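Local coordinates for protein polyketide synthase (Lyngbya majuscula 19L, PDB 3QIT) that acts as a decarboxylating thioesterase in curacin A biosynthesis, forming the terminal alkene, probably after hydrolysing the chain's thioester, at residues L30-I35 with V57-F62; M104-A109 with L123-L128. All coordinates share one frame; numbering follows the deposited sequence.

Contact 1. Residues L30-I35 with V57-F62; sequences LCIHGI and VAPDLF
Leu30 and Val57 pair in register where strands 28-32 and 55-59, two parallel neighbours in the central sheet of an alpha/beta hydrolase fold, run side by side as the ends of a beta-alpha-beta unit. This end is tightly packed. Cys31 N gives a nearly straight hydrogen bond to Val57 O at 2.9 Å. With CG anti to the backbone N (chi1 174°), Leu30 drops CD1 over to Pro59 CD at 3.7 Å, and Ile32 CD1 reaches Pro59 CG on the same side. The short strand axes diverge by 31°, and beyond Cys31 a water bridges the looser part: it donates to Cys31 O and Pro59 O and accepts from His33 N at 2.9 Å. Past the water, the His33 ring links the two loops. Its ND1 donates to Gly34 O at 2.8 Å in the ring plane, which fixes the ring's rotation and leaves NE2 as the acceptor for Leu61 N. An alanine at His33 would probably leave Leu61 N without its acceptor and open a gap beside the Leu61 side chain. The Asp60 carboxylate is held outside this contact, by the backbone N of Gly39 and of Arg66 and a salt bridge to Arg188. Leu61 N meets His33 NE2 at 3.0 Å, almost straight at the hydrogen but 23° out of the ring plane. Leu61 CG lies 3.6 Å from that same His33 NE2.

Contact 2. Residues M104-A109 with L123-L128; sequences MGAMLA and LILVEL
Ala106 and Ala109 present their methyl groups to strand 120-126 and the turn after it, where Leu123, Leu125 and Leu128 close on them. This is the helix-on-sheet packing of a beta-alpha-beta unit in the alpha/beta hydrolase fold: helix 104-115 follows strand 97-102 and runs back across the strand it leads into, with the short axes at 151° and 7.4 Å apart at closest. In the first shell, Ala106 CB sits 3.7 Å from Val126 O and 3.8 Å from Leu128 CD1. One turn further on, Ala109 CB takes Leu123 CD1 at 3.9 Å and Leu125 CD2 at 4.0 Å. The small alanines let the helix backbone itself come within reach of the leucine methyls. Leu123 and Leu128 both have CG anti to the backbone N and bring CD1 to the helix; Leu125 instead has CG beside its backbone N (chi1 -57°) and comes in with CD2.

Further out, Leu99 of strand 97-102 backs both Ala109 and Leu123, while Thr110 lies against Leu125 and Leu128. Backbone bonds of Leu123 with Pro233 and Thr235, and of Leu125 with Thr235, hold these two leucines in the sheet. The helix starts just after Ser103, in what looks like a nucleophile elbow, and the strand leads into Glu127, whose OE1 bonds His269 ND1, consistent with a Ser-His-Glu triad. The packing thus joins two elements flanked by probable triad members, Ser103 just before the helix and Glu127 just after the strand. At the centre, Leu125 CD2 rests 3.6 Å from Ala106 O.

How the contacts relate
Contact 1 comes first along the chain and closes before contact 2 opens; their centres lie about 11 Å apart in one alpha/beta hydrolase fold. Both draw on the same mixed sheet, where strands 55-59, 28-32, 97-102 and 120-126 follow one another in that order. Contact 1 joins two adjacent strands, whereas contact 2 sets helix 104-115 on the sheet. The two meet directly at the start of that helix: Ile32 CG2 packs on Gly105 CA at 3.6 Å, and Met104 CE touches both Leu61 CD1 and Ile35 CD1. The end of strand 28-32 and the loops after strands 28-32 and 55-59 therefore pack on the first residues of helix 104-115, at the probable nucleophile elbow.

Contact 1. Residues L30-I35 with V57-F62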
ATOM      1  N   LEU B  30     -10.817  13.672 -18.772  1.00 13.78           N
ATOM      2  CA  LEU B  30      -9.852  12.773 -18.135  1.00 15.25           C
ATOM      3  C   LEU B  30     -10.501  11.380 -18.025  1.00 17.29           C
ATOM      4  O   LEU B  30     -11.546  11.233 -17.394  1.00 17.51           O
ATOM      5  CB  LEU B  30      -9.447  13.324 -16.768  1.00 15.89           C
ATOM      6  CG  LEU B  30      -8.548  12.434 -15.879  1.00 15.94           C
ATOM      7  CD1 LEU B  30      -7.228  12.166 -16.592  1.00 17.86           C
ATOM      8  CD2 LEU B  30      -8.288  13.168 -14.581  1.00 15.31           C
ATOM      9  N   CYS B  31      -9.867  10.369 -18.626  1.00 14.50           N
ATOM     10  CA  CYS B  31     -10.426   9.005 -18.726  1.00 11.29           C
ATOM     11  C   CYS B  31      -9.510   8.027 -17.969  1.00 12.76           C
ATOM     12  O   CYS B  31      -8.300   8.005 -18.203  1.00 15.25           O
ATOM     13  CB  CYS B  31     -10.467   8.532 -20.174  1.00 12.70           C
ATOM     14  SG  CYS B  31     -11.456   9.626 -21.251  1.00 20.27           S
ATOM     15  N   ILE B  32     -10.110   7.209 -17.105  1.00 13.53           N
ATOM     16  CA  ILE B  32      -9.366   6.239 -16.289  0.50 11.70           C
ATOM     17  C   ILE B  32      -9.768   4.818 -16.722  1.00 13.95           C
ATOM     18  O   ILE B  32     -10.945   4.398 -16.557  1.00 14.29           O
ATOM     19  CB  ILE B  32      -9.650   6.436 -14.751  0.50 11.15           C
ATOM     20  CG1 ILE B  32      -9.503   7.916 -14.333  0.50 13.21           C
ATOM     21  CG2 ILE B  32      -8.733   5.518 -13.899  0.50 12.65           C
ATOM     22  CD1 ILE B  32      -8.113   8.505 -14.548  0.50 11.53           C
ATOM     23  N   HIS B  33      -8.809   4.087 -17.306  1.00 13.98           N
ATOM     24  CA  HIS B  33      -9.036   2.700 -17.753  1.00 12.76           C
ATOM     25  C   HIS B  33      -9.167   1.714 -16.575  1.00 14.36           C
ATOM     26  O   HIS B  33      -8.895   2.060 -15.453  1.00 14.80           O
ATOM     27  CB  HIS B  33      -7.910   2.236 -18.715  1.00 12.35           C
ATOM     28  CG  HIS B  33      -6.560   2.090 -18.080  1.00 13.69           C
ATOM     29  ND1 HIS B  33      -6.228   0.987 -17.325  1.00 13.07           N
ATOM     30  CD2 HIS B  33      -5.459   2.885 -18.086  1.00 15.02           C
ATOM     31  CE1 HIS B  33      -4.976   1.101 -16.895  1.00 16.15           C
ATOM     32  NE2 HIS B  33      -4.489   2.242 -17.339  1.00 15.25           N
ATOM     33  N   GLY B  34      -9.608   0.493 -16.874  1.00 15.77           N
ATOM     34  CA  GLY B  34      -9.747  -0.546 -15.849  1.00 17.19           C
ATOM     35  C   GLY B  34      -8.545  -1.478 -15.809  1.00 17.89           C
ATOM     36  O   GLY B  34      -7.548  -1.298 -16.524  1.00 15.60           O
ATOM     37  N   ILE B  35      -8.657  -2.507 -14.976  1.00 15.04           N
ATOM     38  CA  ILE B  35      -7.509  -3.364 -14.699  1.00 13.33           C
ATOM     39  C   ILE B  35      -7.061  -4.091 -15.962  1.00 15.65           C
ATOM     40  O   ILE B  35      -7.879  -4.547 -16.771  1.00 19.00           O
ATOM     41  CB  ILE B  35      -7.837  -4.368 -13.533  1.00 18.32           C
ATOM     42  CG1 ILE B  35      -6.566  -4.968 -12.951  1.00 19.04           C
ATOM     43  CG2 ILE B  35      -8.788  -5.474 -13.981  1.00 20.98           C
ATOM     44  CD1 ILE B  35      -5.770  -4.009 -12.153  1.00 22.37           C
ATOM     45  N   VAL B  57      -7.393  13.066 -22.118  1.00 14.21           N
ATOM     46  CA  VAL B  57      -6.179  12.613 -21.455  1.00 15.29           C
ATOM     47  C   VAL B  57      -6.511  11.293 -20.745  1.00 16.04           C
ATOM     48  O   VAL B  57      -7.462  11.224 -19.967  1.00 17.08           O
ATOM     49  CB  VAL B  57      -5.700  13.650 -20.411  1.00 18.76           C
ATOM     50  CG1 VAL B  57      -4.528  13.095 -19.609  1.00 18.33           C
ATOM     51  CG2 VAL B  57      -5.302  14.967 -21.078  1.00 19.21           C
ATOM     52  N   ALA B  58      -5.713  10.249 -21.014  1.00 15.19           N
ATOM     53  CA  ALA B  58      -5.938   8.939 -20.435  1.00 14.18           C
ATOM     54  C   ALA B  58      -4.586   8.431 -19.914  1.00 16.14           C
ATOM     55  O   ALA B  58      -3.787   7.926 -20.686  1.00 16.91           O
ATOM     56  CB  ALA B  58      -6.534   7.964 -21.491  1.00 15.65           C
ATOM     57  N   PRO B  59      -4.348   8.537 -18.606  1.00 14.28           N
ATOM     58  CA  PRO B  59      -3.088   8.021 -18.020  1.00 13.36           C
ATOM     59  C   PRO B  59      -3.081   6.512 -18.050  1.00 15.11           C
ATOM     60  O   PRO B  59      -4.134   5.871 -17.898  1.00 17.36           O
ATOM     61  CB  PRO B  59      -3.149   8.490 -16.563  1.00 16.87           C
ATOM     62  CG  PRO B  59      -4.583   8.729 -16.300  1.00 21.34           C
ATOM     63  CD  PRO B  59      -5.202   9.175 -17.586  1.00 16.06           C
ATOM     64  N   ASP B  60      -1.894   5.937 -18.250  1.00 13.85           N
ATOM     65  CA  ASP B  60      -1.707   4.518 -17.969  1.00 12.40           C
ATOM     66  C   ASP B  60      -1.542   4.401 -16.441  1.00 12.89           C
ATOM     67  O   ASP B  60      -0.667   5.048 -15.839  1.00 12.52           O
ATOM     68  CB  ASP B  60      -0.418   3.990 -18.626  1.00 14.47           C
ATOM     69  CG  ASP B  60      -0.501   3.855 -20.152  1.00 16.15           C
ATOM     70  OD1 ASP B  60      -1.548   3.483 -20.718  1.00 17.03           O
ATOM     71  OD2 ASP B  60       0.537   4.109 -20.806  1.00 16.27           O
ATOM     72  N   LEU B  61      -2.322   3.555 -15.791  1.00 14.03           N
ATOM     73  CA  LEU B  61      -2.111   3.312 -14.365  1.00 13.79           C
ATOM     74  C   LEU B  61      -0.753   2.637 -14.175  1.00 16.00           C
ATOM     75  O   LEU B  61      -0.270   1.978 -15.112  1.00 13.58           O
ATOM     76  CB  LEU B  61      -3.257   2.464 -13.803  1.00 16.42           C
ATOM     77  CG  LEU B  61      -4.638   3.125 -13.831  1.00 17.12           C
ATOM     78  CD1 LEU B  61      -5.693   2.122 -13.351  1.00 20.69           C
ATOM     79  CD2 LEU B  61      -4.646   4.424 -12.981  1.00 16.57           C
ATOM     80  N   PHE B  62      -0.113   2.811 -13.013  1.00 12.65           N
ATOM     81  CA  PHE B  62       1.200   2.160 -12.802  1.00 11.02           C
ATOM     82  C   PHE B  62       1.089   0.664 -13.058  1.00 13.36           C
ATOM     83  O   PHE B  62       0.054   0.046 -12.772  1.00 14.27           O
ATOM     84  CB  PHE B  62       1.744   2.393 -11.388  1.00 12.85           C
ATOM     85  CG  PHE B  62       2.313   3.788 -11.165  1.00 12.19           C
ATOM     86  CD1 PHE B  62       3.274   4.322 -12.023  1.00 15.25           C
ATOM     87  CD2 PHE B  62       1.895   4.532 -10.078  1.00 13.00           C
ATOM     88  CE1 PHE B  62       3.794   5.650 -11.796  1.00 13.33           C
ATOM     89  CE2 PHE B  62       2.408   5.817  -9.834  1.00 14.42           C
ATOM     90  CZ  PHE B  62       3.356   6.375 -10.698  1.00 18.59           C
TER
HETATM   91  O   HOH W   1      -6.796   5.726 -18.675  1.00 14.45           O

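Contact 2. Residues M104-A109 with L123-L128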
ATOM      1  N   MET B 104     -12.910  -0.869 -12.823  1.00 17.39           N
ATOM      2  CA  MET B 104     -12.005  -0.352 -11.763  1.00 16.73           C
ATOM      3  C   MET B 104     -11.713   1.156 -11.886  1.00 17.59           C
ATOM      4  O   MET B 104     -11.588   1.864 -10.873  1.00 16.76           O
ATOM      5  CB  MET B 104     -10.676  -1.125 -11.682  1.00 17.93           C
ATOM      6  CG  MET B 104      -9.775  -0.608 -10.550  1.00 24.07           C
ATOM      7  SD  MET B 104      -8.172  -1.454 -10.499  1.00 27.99           S
ATOM      8  CE  MET B 104      -7.349  -0.652 -11.866  1.00 29.51           C
ATOM      9  N   GLY B 105     -11.578   1.645 -13.119  1.00 15.20           N
ATOM     10  CA  GLY B 105     -11.362   3.059 -13.331  1.00 15.79           C
ATOM     11  C   GLY B 105     -12.539   3.916 -12.886  1.00 16.74           C
ATOM     12  O   GLY B 105     -12.354   5.041 -12.464  1.00 16.08           O
ATOM     13  N   ALA B 106     -13.754   3.376 -12.976  1.00 14.98           N
ATOM     14  CA  ALA B 106     -14.936   4.075 -12.476  1.00 14.94           C
ATOM     15  C   ALA B 106     -14.909   4.146 -10.953  1.00 16.64           C
ATOM     16  O   ALA B 106     -15.253   5.171 -10.368  1.00 15.76           O
ATOM     17  CB  ALA B 106     -16.211   3.371 -12.957  1.00 16.13           C
ATOM     18  N   MET B 107     -14.481   3.055 -10.305  1.00 14.87           N
ATOM     19  CA  MET B 107     -14.309   3.045  -8.842  1.00 16.36           C
ATOM     20  C   MET B 107     -13.282   4.118  -8.459  1.00 18.61           C
ATOM     21  O   MET B 107     -13.535   4.920  -7.583  1.00 18.02           O
ATOM     22  CB  MET B 107     -13.834   1.664  -8.334  1.00 17.90           C
ATOM     23  CG  MET B 107     -13.632   1.605  -6.822  1.00 25.62           C
ATOM     24  SD  MET B 107     -12.038   2.271  -6.258  1.00 32.21           S
ATOM     25  CE  MET B 107     -10.853   1.076  -6.900  1.00 29.92           C
ATOM     26  N   LEU B 108     -12.145   4.149  -9.153  1.00 17.22           N
ATOM     27  CA  LEU B 108     -11.123   5.171  -8.861  1.00 16.78           C
ATOM     28  C   LEU B 108     -11.632   6.590  -9.093  1.00 18.12           C
ATOM     29  O   LEU B 108     -11.332   7.504  -8.314  1.00 18.49           O
ATOM     30  CB  LEU B 108      -9.816   4.929  -9.630  1.00 16.81           C
ATOM     31  CG  LEU B 108      -9.087   3.650  -9.175  1.00 18.23           C
ATOM     32  CD1 LEU B 108      -8.069   3.219 -10.271  1.00 18.73           C
ATOM     33  CD2 LEU B 108      -8.380   3.854  -7.841  1.00 19.38           C
ATOM     34  N   ALA B 109     -12.403   6.749 -10.159  1.00 16.06           N
ATOM     35  CA  ALA B 109     -13.008   8.030 -10.481  1.00 16.78           C
ATOM     36  C   ALA B 109     -13.941   8.476  -9.370  1.00 17.63           C
ATOM     37  O   ALA B 109     -13.933   9.652  -9.009  1.00 17.05           O
ATOM     38  CB  ALA B 109     -13.745   7.954 -11.808  1.00 19.72           C
ATOM     39  N   LEU B 123     -19.088  13.729 -13.563  1.00 18.19           N
ATOM     40  CA  LEU B 123     -18.501  12.427 -13.302  1.00 16.85           C
ATOM     41  C   LEU B 123     -19.269  11.396 -14.104  1.00 19.19           C
ATOM     42  O   LEU B 123     -20.477  11.238 -13.910  1.00 21.23           O
ATOM     43  CB  LEU B 123     -18.620  12.119 -11.812  1.00 17.22           C
ATOM     44  CG  LEU B 123     -18.044  10.816 -11.296  1.00 18.54           C
ATOM     45  CD1 LEU B 123     -16.490  10.741 -11.487  1.00 18.32           C
ATOM     46  CD2 LEU B 123     -18.432  10.616  -9.799  1.00 19.22           C
ATOM     47  N   ILE B 124     -18.573  10.697 -14.996  1.00 17.34           N
ATOM     48  CA  ILE B 124     -19.214   9.725 -15.898  1.00 16.30           C
ATOM     49  C   ILE B 124     -18.661   8.351 -15.524  1.00 17.03           C
ATOM     50  O   ILE B 124     -17.462   8.079 -15.716  1.00 16.65           O
ATOM     51  CB  ILE B 124     -18.936  10.057 -17.384  1.00 17.26           C
ATOM     52  CG1 ILE B 124     -19.539  11.438 -17.693  1.00 19.55           C
ATOM     53  CG2 ILE B 124     -19.585   8.994 -18.292  1.00 17.95           C
ATOM     54  CD1 ILE B 124     -18.885  12.171 -18.793  1.00 34.28           C
ATOM     55  N   LEU B 125     -19.538   7.510 -14.964  1.00 15.84           N
ATOM     56  CA  LEU B 125     -19.128   6.227 -14.388  1.00 12.74           C
ATOM     57  C   LEU B 125     -19.603   5.104 -15.284  1.00 16.36           C
ATOM     58  O   LEU B 125     -20.791   4.810 -15.330  1.00 18.58           O
ATOM     59  CB  LEU B 125     -19.692   6.087 -12.957  1.00 14.21           C
ATOM     60  CG  LEU B 125     -19.249   7.242 -12.059  1.00 18.32           C
ATOM     61  CD1 LEU B 125     -19.963   7.145 -10.709  1.00 16.74           C
ATOM     62  CD2 LEU B 125     -17.722   7.236 -11.878  1.00 16.62           C
ATOM     63  N   VAL B 126     -18.675   4.515 -16.040  1.00 15.95           N
ATOM     64  CA  VAL B 126     -19.055   3.489 -17.010  1.00 15.85           C
ATOM     65  C   VAL B 126     -18.817   2.134 -16.390  1.00 19.44           C
ATOM     66  O   VAL B 126     -17.678   1.806 -16.031  1.00 16.68           O
ATOM     67  CB  VAL B 126     -18.251   3.613 -18.321  1.00 16.00           C
ATOM     68  CG1 VAL B 126     -18.749   2.604 -19.369  1.00 19.82           C
ATOM     69  CG2 VAL B 126     -18.402   5.027 -18.879  1.00 19.56           C
ATOM     70  N   GLU B 127     -19.906   1.385 -16.205  1.00 17.06           N
ATOM     71  CA  GLU B 127     -19.851   0.035 -15.617  1.00 20.42           C
ATOM     72  C   GLU B 127     -19.191   0.025 -14.244  1.00 20.30           C
ATOM     73  O   GLU B 127     -18.188  -0.672 -13.993  1.00 21.15           O
ATOM     74  CB  GLU B 127     -19.195  -0.937 -16.595  1.00 19.93           C
ATOM     75  CG  GLU B 127     -20.132  -1.263 -17.778  1.00 22.16           C
ATOM     76  CD  GLU B 127     -21.132  -2.339 -17.424  1.00 24.59           C
ATOM     77  OE1 GLU B 127     -20.667  -3.447 -17.042  1.00 25.91           O
ATOM     78  OE2 GLU B 127     -22.367  -2.091 -17.504  1.00 22.35           O
ATOM     79  N   LEU B 128     -19.782   0.797 -13.341  1.00 19.63           N
ATOM     80  CA  LEU B 128     -19.309   0.905 -11.972  1.00 20.58           C
ATOM     81  C   LEU B 128     -19.595  -0.388 -11.233  1.00 19.31           C
ATOM     82  O   LEU B 128     -20.728  -0.831 -11.200  1.00 20.87           O
ATOM     83  CB  LEU B 128     -20.023   2.074 -11.271  1.00 19.23           C
ATOM     84  CG  LEU B 128     -19.605   2.284  -9.816  1.00 18.95           C
ATOM     85  CD1 LEU B 128     -18.220   2.965  -9.733  1.00 22.33           C
ATOM     86  CD2 LEU B 128     -20.689   3.087  -9.078  1.00 18.30           C
TER